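Local coordinates for glycosyl hydrolase family 88 (Pedobacter heparinus, PDB 3WIW), which acts as an unsaturated glucuronyl hydrolase specific for heparin, probably removing the unsaturated uronic acid residue from the ends of heparin-derived oligosaccharides, at residues Ile172-Met177 with Gln248-Tyr253; Ser216-Ser221 with Ser242-Gly247. All blocks are in the same frame, centred on the assembly; numbering follows the deposited sequence. Where two conformers were deposited one is given.

Contact 1: residues Ile172-Met177 with Gln248-Tyr253; sequences IIDNLM and QAWGLY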
ATOM      1  N   ILE A 172     -10.144  -7.413   6.870  1.00  9.86           N
ATOM      2  CA  ILE A 172      -9.258  -7.881   5.811  1.00  9.00           C
ATOM      3  C   ILE A 172      -7.801  -7.565   6.131  1.00  8.36           C
ATOM      4  O   ILE A 172      -7.519  -6.635   6.887  1.00  9.76           O
ATOM      5  CB  ILE A 172      -9.673  -7.331   4.417  1.00  9.81           C
ATOM      6  CG1 ILE A 172      -9.438  -5.811   4.251  1.00  9.32           C
ATOM      7  CG2 ILE A 172     -11.130  -7.681   4.153  1.00 11.67           C
ATOM      8  CD1 ILE A 172      -9.945  -5.276   2.890  1.00  9.82           C
ATOM      9  N   ILE A 173      -6.881  -8.337   5.564  1.00  8.40           N
ATOM     10  CA  ILE A 173      -5.465  -8.145   5.821  1.00  8.50           C
ATOM     11  C   ILE A 173      -5.028  -6.715   5.416  1.00  8.64           C
ATOM     12  O   ILE A 173      -4.143  -6.113   6.065  1.00  9.64           O
ATOM     13  CB  ILE A 173      -4.628  -9.255   5.116  1.00  9.21           C
ATOM     14  CG1 ILE A 173      -3.199  -9.279   5.647  1.00 10.11           C
ATOM     15  CG2 ILE A 173      -4.609  -9.073   3.581  1.00  9.56           C
ATOM     16  CD1 ILE A 173      -3.060  -9.836   7.078  1.00 11.29           C
ATOM     17  N   ASP A 174      -5.641  -6.177   4.352  1.00  8.86           N
ATOM     18  CA  ASP A 174      -5.308  -4.834   3.850  1.00  8.69           C
ATOM     19  C   ASP A 174      -5.490  -3.764   4.947  1.00  8.62           C
ATOM     20  O   ASP A 174      -4.867  -2.699   4.893  1.00  9.17           O
ATOM     21  CB  ASP A 174      -6.176  -4.425   2.651  1.00  8.78           C
ATOM     22  CG  ASP A 174      -6.543  -5.575   1.698  1.00  9.60           C
ATOM     23  OD1 ASP A 174      -6.891  -6.698   2.133  1.00  9.67           O
ATOM     24  OD2 ASP A 174      -6.584  -5.293   0.484  1.00 10.34           O
ATOM     25  N   ASN A 175      -6.362  -4.036   5.919  1.00  8.49           N
ATOM     26  CA  ASN A 175      -6.679  -3.093   6.999  1.00  8.67           C
ATOM     27  C   ASN A 175      -5.410  -2.770   7.815  1.00  8.37           C
ATOM     28  O   ASN A 175      -5.343  -1.696   8.426  1.00  9.52           O
ATOM     29  CB  ASN A 175      -7.807  -3.685   7.864  1.00  9.38           C
ATOM     30  CG  ASN A 175      -8.645  -2.656   8.654  1.00  9.27           C
ATOM     31  OD1 ASN A 175      -9.871  -2.853   8.782  1.00  9.93           O
ATOM     32  ND2 ASN A 175      -8.020  -1.606   9.200  1.00  9.75           N
ATOM     33  N   LEU A 176      -4.407  -3.658   7.825  1.00  8.36           N
ATOM     34  CA  LEU A 176      -3.135  -3.309   8.487  1.00  8.46           C
ATOM     35  C   LEU A 176      -2.566  -1.990   7.960  1.00  8.16           C
ATOM     36  O   LEU A 176      -1.953  -1.221   8.709  1.00  9.94           O
ATOM     37  CB  LEU A 176      -2.086  -4.418   8.352  1.00  9.73           C
ATOM     38  CG  LEU A 176      -2.395  -5.694   9.139  1.00  9.95           C
ATOM     39  CD1 LEU A 176      -1.529  -6.818   8.575  1.00 10.78           C
ATOM     40  CD2 LEU A 176      -2.146  -5.502  10.639  1.00 11.70           C
ATOM     41  N   MET A 177      -2.711  -1.746   6.658  1.00  8.27           N
ATOM     42  CA  MET A 177      -2.098  -0.561   6.052  1.00  7.97           C
ATOM     43  C   MET A 177      -2.740   0.701   6.584  1.00  8.59           C
ATOM     44  O   MET A 177      -2.069   1.725   6.729  1.00  9.82           O
ATOM     45  CB  MET A 177      -2.232  -0.628   4.532  1.00  8.21           C
ATOM     46  CG  MET A 177      -1.549  -1.851   3.921  1.00  8.45           C
ATOM     47  SD  MET A 177       0.244  -1.835   4.098  1.00  9.36           S
ATOM     48  CE  MET A 177       0.627  -0.433   3.032  1.00  9.12           C
ATOM     49  N   GLN A 248      -0.216 -10.952   1.128  1.00  8.91           N
ATOM     50  CA  GLN A 248       1.011 -11.281   1.854  1.00  8.72           C
ATOM     51  C   GLN A 248       1.854 -10.011   2.017  1.00  8.13           C
ATOM     52  O   GLN A 248       2.430  -9.783   3.096  1.00  9.34           O
ATOM     53  CB  GLN A 248       1.839 -12.352   1.134  1.00  9.12           C
ATOM     54  CG  GLN A 248       1.080 -13.621   0.723  1.00  9.57           C
ATOM     55  CD  GLN A 248       0.191 -14.176   1.844  1.00  8.76           C
ATOM     56  OE1 GLN A 248       0.672 -14.670   2.873  1.00  9.41           O
ATOM     57  NE2 GLN A 248      -1.118 -14.117   1.633  1.00  9.61           N
ATOM     58  N   ALA A 249       1.906  -9.197   0.957  1.00  7.93           N
ATOM     59  CA  ALA A 249       2.644  -7.937   0.959  1.00  7.38           C
ATOM     60  C   ALA A 249       2.066  -6.964   1.995  1.00  7.68           C
ATOM     61  O   ALA A 249       2.828  -6.360   2.755  1.00  8.07           O
ATOM     62  CB  ALA A 249       2.610  -7.298  -0.410  1.00  9.11           C
ATOM     63  N   TRP A 250       0.742  -6.815   2.052  1.00  7.88           N
ATOM     64  CA  TRP A 250       0.142  -5.912   3.051  1.00  8.15           C
ATOM     65  C   TRP A 250       0.508  -6.368   4.462  1.00  8.55           C
ATOM     66  O   TRP A 250       0.731  -5.542   5.340  1.00  9.88           O
ATOM     67  CB  TRP A 250      -1.366  -5.927   2.952  1.00  8.45           C
ATOM     68  CG  TRP A 250      -2.044  -5.373   1.730  1.00  7.76           C
ATOM     69  CD1 TRP A 250      -3.222  -5.866   1.208  1.00  8.34           C
ATOM     70  CD2 TRP A 250      -1.734  -4.187   0.958  1.00  8.57           C
ATOM     71  NE1 TRP A 250      -3.622  -5.110   0.142  1.00  8.50           N
ATOM     72  CE2 TRP A 250      -2.748  -4.058  -0.022  1.00  8.31           C
ATOM     73  CE3 TRP A 250      -0.686  -3.243   0.972  1.00  9.41           C
ATOM     74  CZ2 TRP A 250      -2.787  -2.996  -0.952  1.00  8.49           C
ATOM     75  CZ3 TRP A 250      -0.715  -2.186   0.029  1.00  9.82           C
ATOM     76  CH2 TRP A 250      -1.762  -2.085  -0.923  1.00  9.10           C
ATOM     77  N   GLY A 251       0.557  -7.684   4.708  1.00  8.38           N
ATOM     78  CA  GLY A 251       0.971  -8.207   6.003  1.00  8.77           C
ATOM     79  C   GLY A 251       2.406  -7.835   6.334  1.00  8.13           C
ATOM     80  O   GLY A 251       2.681  -7.316   7.424  1.00  9.57           O
ATOM     81  N   LEU A 252       3.322  -8.100   5.403  1.00  8.65           N
ATOM     82  CA  LEU A 252       4.725  -7.755   5.620  1.00  9.05           C
ATOM     83  C   LEU A 252       4.870  -6.260   5.943  1.00  9.19           C
ATOM     84  O   LEU A 252       5.527  -5.867   6.918  1.00 10.06           O
ATOM     85  CB  LEU A 252       5.546  -8.096   4.379  1.00  8.77           C
ATOM     86  CG  LEU A 252       7.016  -7.700   4.458  1.00  9.45           C
ATOM     87  CD1 LEU A 252       7.750  -8.415   5.605  1.00 10.88           C
ATOM     88  CD2 LEU A 252       7.707  -7.959   3.109  1.00 11.69           C
ATOM     89  N   TYR A 253       4.277  -5.431   5.092  1.00  7.75           N
ATOM     90  CA  TYR A 253       4.356  -3.995   5.267  1.00  8.11           C
ATOM     91  C   TYR A 253       3.701  -3.579   6.592  1.00  8.33           C
ATOM     92  O   TYR A 253       4.248  -2.751   7.321  1.00  9.32           O
ATOM     93  CB  TYR A 253       3.678  -3.329   4.089  1.00  8.92           C
ATOM     94  CG  TYR A 253       3.921  -1.854   3.902  1.00  8.45           C
ATOM     95  CD1 TYR A 253       3.421  -0.917   4.813  1.00  8.28           C
ATOM     96  CD2 TYR A 253       4.611  -1.381   2.784  1.00  8.83           C
ATOM     97  CE1 TYR A 253       3.581   0.450   4.609  1.00  9.15           C
ATOM     98  CE2 TYR A 253       4.789  -0.018   2.576  1.00  9.52           C
ATOM     99  CZ  TYR A 253       4.258   0.892   3.486  1.00  8.67           C
ATOM    100  OH  TYR A 253       4.392   2.242   3.263  1.00 10.60           O
TER
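In the alpha6/alpha6-barrel of this family 88 hydrolase, residues 172-177 carry a type I beta turn, Ile-172 to Asn-175, and the start of helix 175-188, and lie against residues 248-253 of helix 245-262. Trp-250 is central, its CG anti to the carbonyl carbon (chi1 -67°), so that the indole is directed at this segment and three side chains meet different parts of it. Asp-174, the predicted proton donor, crosses the indole obliquely, with carboxylate and ring planes 45° apart. Its OD2 lies 3.0 Å from Trp-250 NE1, but the N-H...O angle of 121° makes this a weak hydrogen bond. The other oxygen, OD1, is hydrogen-bonded to His-218 NE2, so both carboxylate oxygens have an N-H-bearing ring as neighbour, which would tend to favour the charged form, though the bond from Trp-250 is weak. Ile-173 CG2 approaches the edge of the indole near its plane, 4.2 Å from Trp-250 CD1. At the six-membered ring Met-177 crosses at about a right angle, and its CG comes within 3.4 Å of Trp-250 CE3. An alanine in place of Trp-250 would lose the indole N-H and the ring surface, and would probably leave the Asp-174 carboxylate less firmly oriented and Met-177 without one wall. Beside this, Leu-176 CD1 rests on the bare CA of Gly-251, 3.8 Å away. Bends at chi2 and chi3 carry the end of Met-177 onward to Tyr-253, whose hydroxyl is hydrogen-bonded to Glu-383. The sulfur lies oblique to both aromatic rings, a Met-aromatic contact with each, while Met-177 CE makes a CH-pi contact over one face of Tyr-253, 3.5 Å from the ring centroid.

Contact 2: residues Ser216-Ser221 with Ser242-Gly247; sequences SYHVIS and SAWARG
With CG anti to the backbone N in both His-218 (chi1 -165°) and Trp-244 (chi1 170°), an imidazole and an indole extend from their separate backbones and overlap. They form an offset stack in which the imidazole and the six-membered ring of Trp-244 have centroids 4.1 Å apart and planes tilted by 27°. The overlap is off-centre: Trp-244 CZ3 sits over one face of the imidazole towards its rim, 3.2 Å from His-218 NE2. A hydrogen bond from the Gln-236 backbone N to ND1 further fixes the rotation of the histidine ring, whose NE2 is held by Asp-174. The stack joins the approach to strand 219-222, the middle strand of a three-stranded antiparallel sheet, to the start of helix 245-262, where Trp-244 occupies the N-cap position. Gly-247, in the first turn of that helix, brings its N over the indole, and a CB on this residue would clash with Trp-244 CE3. Nearer Ser-216 the two backbones are bridged by a water, which can donate to Ser-216 O at 2.8 Å and accepts from Trp-244 N at 2.9 Å.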
ATOM      1  N   SER A 216      -0.892 -15.549   5.161  1.00 10.43           N
ATOM      2  CA  SER A 216      -2.082 -14.923   5.703  1.00 10.88           C
ATOM      3  C   SER A 216      -3.343 -15.292   4.915  1.00 10.38           C
ATOM      4  O   SER A 216      -3.290 -15.475   3.685  1.00 10.53           O
ATOM      5  CB  SER A 216      -1.933 -13.387   5.768  1.00 11.68           C
ATOM      6  OG  SER A 216      -1.541 -12.845   4.507  1.00 12.71           O
ATOM      7  N   TYR A 217      -4.473 -15.349   5.636  1.00 10.31           N
ATOM      8  CA  TYR A 217      -5.812 -15.302   5.051  1.00 10.80           C
ATOM      9  C   TYR A 217      -6.099 -13.905   4.518  1.00  9.33           C
ATOM     10  O   TYR A 217      -5.438 -12.918   4.895  1.00 10.33           O
ATOM     11  CB  TYR A 217      -6.870 -15.580   6.137  1.00 11.91           C
ATOM     12  CG  TYR A 217      -6.851 -16.994   6.666  1.00 11.68           C
ATOM     13  CD1 TYR A 217      -7.470 -18.023   5.957  1.00 12.89           C
ATOM     14  CD2 TYR A 217      -6.214 -17.314   7.864  1.00 12.07           C
ATOM     15  CE1 TYR A 217      -7.454 -19.311   6.415  1.00 13.56           C
ATOM     16  CE2 TYR A 217      -6.193 -18.603   8.340  1.00 13.53           C
ATOM     17  CZ  TYR A 217      -6.816 -19.601   7.611  1.00 14.30           C
ATOM     18  OH  TYR A 217      -6.816 -20.888   8.049  1.00 16.21           O
ATOM     19  N   HIS A 218      -7.133 -13.786   3.695  1.00  9.45           N
ATOM     20  CA  HIS A 218      -7.571 -12.455   3.302  1.00  9.44           C
ATOM     21  C   HIS A 218      -8.536 -11.881   4.348  1.00  9.52           C
ATOM     22  O   HIS A 218      -8.289 -10.797   4.887  1.00  9.83           O
ATOM     23  CB  HIS A 218      -8.184 -12.461   1.893  1.00  9.93           C
ATOM     24  CG  HIS A 218      -8.316 -11.091   1.308  1.00  9.79           C
ATOM     25  ND1 HIS A 218      -8.700 -10.859   0.005  1.00 10.57           N
ATOM     26  CD2 HIS A 218      -8.120  -9.870   1.869  1.00 10.60           C
ATOM     27  CE1 HIS A 218      -8.725  -9.558  -0.217  1.00 11.82           C
ATOM     28  NE2 HIS A 218      -8.381  -8.938   0.901  1.00 10.62           N
ATOM     29  N   VAL A 219      -9.631 -12.597   4.630  1.00  9.79           N
ATOM     30  CA  VAL A 219     -10.698 -12.121   5.500  1.00 10.74           C
ATOM     31  C   VAL A 219     -10.836 -13.003   6.721  1.00 11.05           C
ATOM     32  O   VAL A 219     -10.943 -14.226   6.615  1.00 13.17           O
ATOM     33  CB  VAL A 219     -12.054 -12.149   4.765  1.00 11.89           C
ATOM     34  CG1 VAL A 219     -13.175 -11.527   5.606  1.00 13.09           C
ATOM     35  CG2 VAL A 219     -11.940 -11.406   3.485  1.00 12.32           C
ATOM     36  N   ILE A 220     -10.839 -12.377   7.884  1.00 10.61           N
ATOM     37  CA  ILE A 220     -11.322 -13.025   9.100  1.00 11.95           C
ATOM     38  C   ILE A 220     -12.631 -12.346   9.488  1.00 12.15           C
ATOM     39  O   ILE A 220     -12.710 -11.112   9.560  1.00 12.97           O
ATOM     40  CB  ILE A 220     -10.297 -12.894  10.251  1.00 12.53           C
ATOM     41  CG1 ILE A 220      -8.941 -13.503   9.832  1.00 11.91           C
ATOM     42  CG2 ILE A 220     -10.818 -13.550  11.535  1.00 13.05           C
ATOM     43  CD1 ILE A 220      -8.969 -15.001   9.588  1.00 12.82           C
ATOM     44  N   SER A 221     -13.659 -13.157   9.721  0.59 13.06           N
ATOM     45  CA  SER A 221     -14.937 -12.658  10.206  0.59 15.14           C
ATOM     46  C   SER A 221     -15.071 -12.957  11.686  0.59 14.56           C
ATOM     47  O   SER A 221     -14.829 -14.088  12.128  0.59 15.14           O
ATOM     48  CB  SER A 221     -16.105 -13.283   9.455  0.59 18.49           C
ATOM     49  OG  SER A 221     -17.307 -12.674   9.883  0.59 21.69           O
ATOM     50  N   SER A 242      -5.383 -20.089   0.401  1.00 10.84           N
ATOM     51  CA  SER A 242      -4.268 -19.626  -0.417  1.00 10.36           C
ATOM     52  C   SER A 242      -3.548 -18.386   0.126  1.00  9.42           C
ATOM     53  O   SER A 242      -3.991 -17.734   1.100  1.00 10.32           O
ATOM     54  CB  SER A 242      -4.722 -19.364  -1.858  1.00 10.40           C
ATOM     55  OG  SER A 242      -5.374 -18.097  -1.982  1.00  9.70           O
ATOM     56  N   ALA A 243      -2.455 -18.047  -0.551  1.00 10.37           N
ATOM     57  CA  ALA A 243      -1.603 -16.915  -0.201  1.00  9.78           C
ATOM     58  C   ALA A 243      -1.691 -15.870  -1.316  1.00  8.88           C
ATOM     59  O   ALA A 243      -0.843 -15.799  -2.212  1.00  9.88           O
ATOM     60  CB  ALA A 243      -0.160 -17.367   0.064  1.00 11.39           C
ATOM     61  N   TRP A 244      -2.751 -15.078  -1.256  1.00  8.93           N
ATOM     62  CA  TRP A 244      -2.952 -13.988  -2.204  1.00  8.64           C
ATOM     63  C   TRP A 244      -1.742 -13.055  -2.116  1.00  8.14           C
ATOM     64  O   TRP A 244      -1.402 -12.619  -1.015  1.00  8.40           O
ATOM     65  CB  TRP A 244      -4.273 -13.285  -1.847  1.00  9.06           C
ATOM     66  CG  TRP A 244      -4.524 -12.002  -2.576  1.00  9.29           C
ATOM     67  CD1 TRP A 244      -4.448 -11.778  -3.920  1.00 11.19           C
ATOM     68  CD2 TRP A 244      -4.904 -10.751  -1.972  1.00  9.19           C
ATOM     69  NE1 TRP A 244      -4.780 -10.459  -4.189  1.00 10.90           N
ATOM     70  CE2 TRP A 244      -5.047  -9.811  -3.007  1.00 10.31           C
ATOM     71  CE3 TRP A 244      -5.158 -10.343  -0.650  1.00 10.32           C
ATOM     72  CZ2 TRP A 244      -5.420  -8.478  -2.767  1.00  9.98           C
ATOM     73  CZ3 TRP A 244      -5.493  -9.018  -0.408  1.00 10.18           C
ATOM     74  CH2 TRP A 244      -5.616  -8.100  -1.466  1.00 10.14           C
ATOM     75  N   ALA A 245      -1.067 -12.756  -3.229  1.00  7.93           N
ATOM     76  CA  ALA A 245       0.264 -12.129  -3.114  1.00  7.69           C
ATOM     77  C   ALA A 245       0.209 -10.721  -2.527  1.00  7.35           C
ATOM     78  O   ALA A 245       1.014 -10.391  -1.633  1.00  8.39           O
ATOM     79  CB  ALA A 245       0.988 -12.121  -4.449  1.00  8.64           C
ATOM     80  N   ARG A 246      -0.702  -9.875  -3.004  1.00  7.97           N
ATOM     81  CA  ARG A 246      -0.779  -8.529  -2.460  1.00  7.92           C
ATOM     82  C   ARG A 246      -1.161  -8.568  -0.971  1.00  7.34           C
ATOM     83  O   ARG A 246      -0.670  -7.774  -0.184  1.00  7.87           O
ATOM     84  CB  ARG A 246      -1.672  -7.608  -3.302  1.00  8.79           C
ATOM     85  CG  ARG A 246      -1.653  -6.172  -2.790  1.00  8.70           C
ATOM     86  CD  ARG A 246      -2.238  -5.191  -3.795  1.00  8.90           C
ATOM     87  NE  ARG A 246      -3.657  -5.406  -4.091  1.00  8.78           N
ATOM     88  CZ  ARG A 246      -4.120  -5.971  -5.213  1.00  8.59           C
ATOM     89  NH1 ARG A 246      -3.291  -6.457  -6.137  1.00  8.77           N
ATOM     90  NH2 ARG A 246      -5.431  -6.095  -5.398  1.00  9.65           N
ATOM     91  N   GLY A 247      -1.987  -9.527  -0.583  1.00  7.67           N
ATOM     92  CA  GLY A 247      -2.288  -9.714   0.826  1.00  8.57           C
ATOM     93  C   GLY A 247      -1.065 -10.069   1.649  1.00  8.52           C
ATOM     94  O   GLY A 247      -0.900  -9.556   2.761  1.00  8.62           O
TER
HETATM   95  O   HOH W   1      -4.374 -14.744   1.177  1.00  9.79           O

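Contact 2 is nested within the chain loop closed by contact 1; their centres are 9 Å apart and both use helix 245-262. Backbone and side chain tie them together: Ile-173 N lies 2.9 Å from His-218 O, a probable hydrogen bond, as does Gln-248 OE1 from Ser-216 N. Around Asp-174 the contacts converge, since Trp-244 CH2 packs 3.6 Å from its OD2. His-218, held by its stack and bonded to Asp-174, is probably a second-shell residue for the predicted proton donor. Between nearest atoms, the Asp-174 side chain is about 5 Å from that of Asp-116, the predicted nucleophile, and about 3 Å from a bound HEPES molecule, consistent with a place in the substrate pocket.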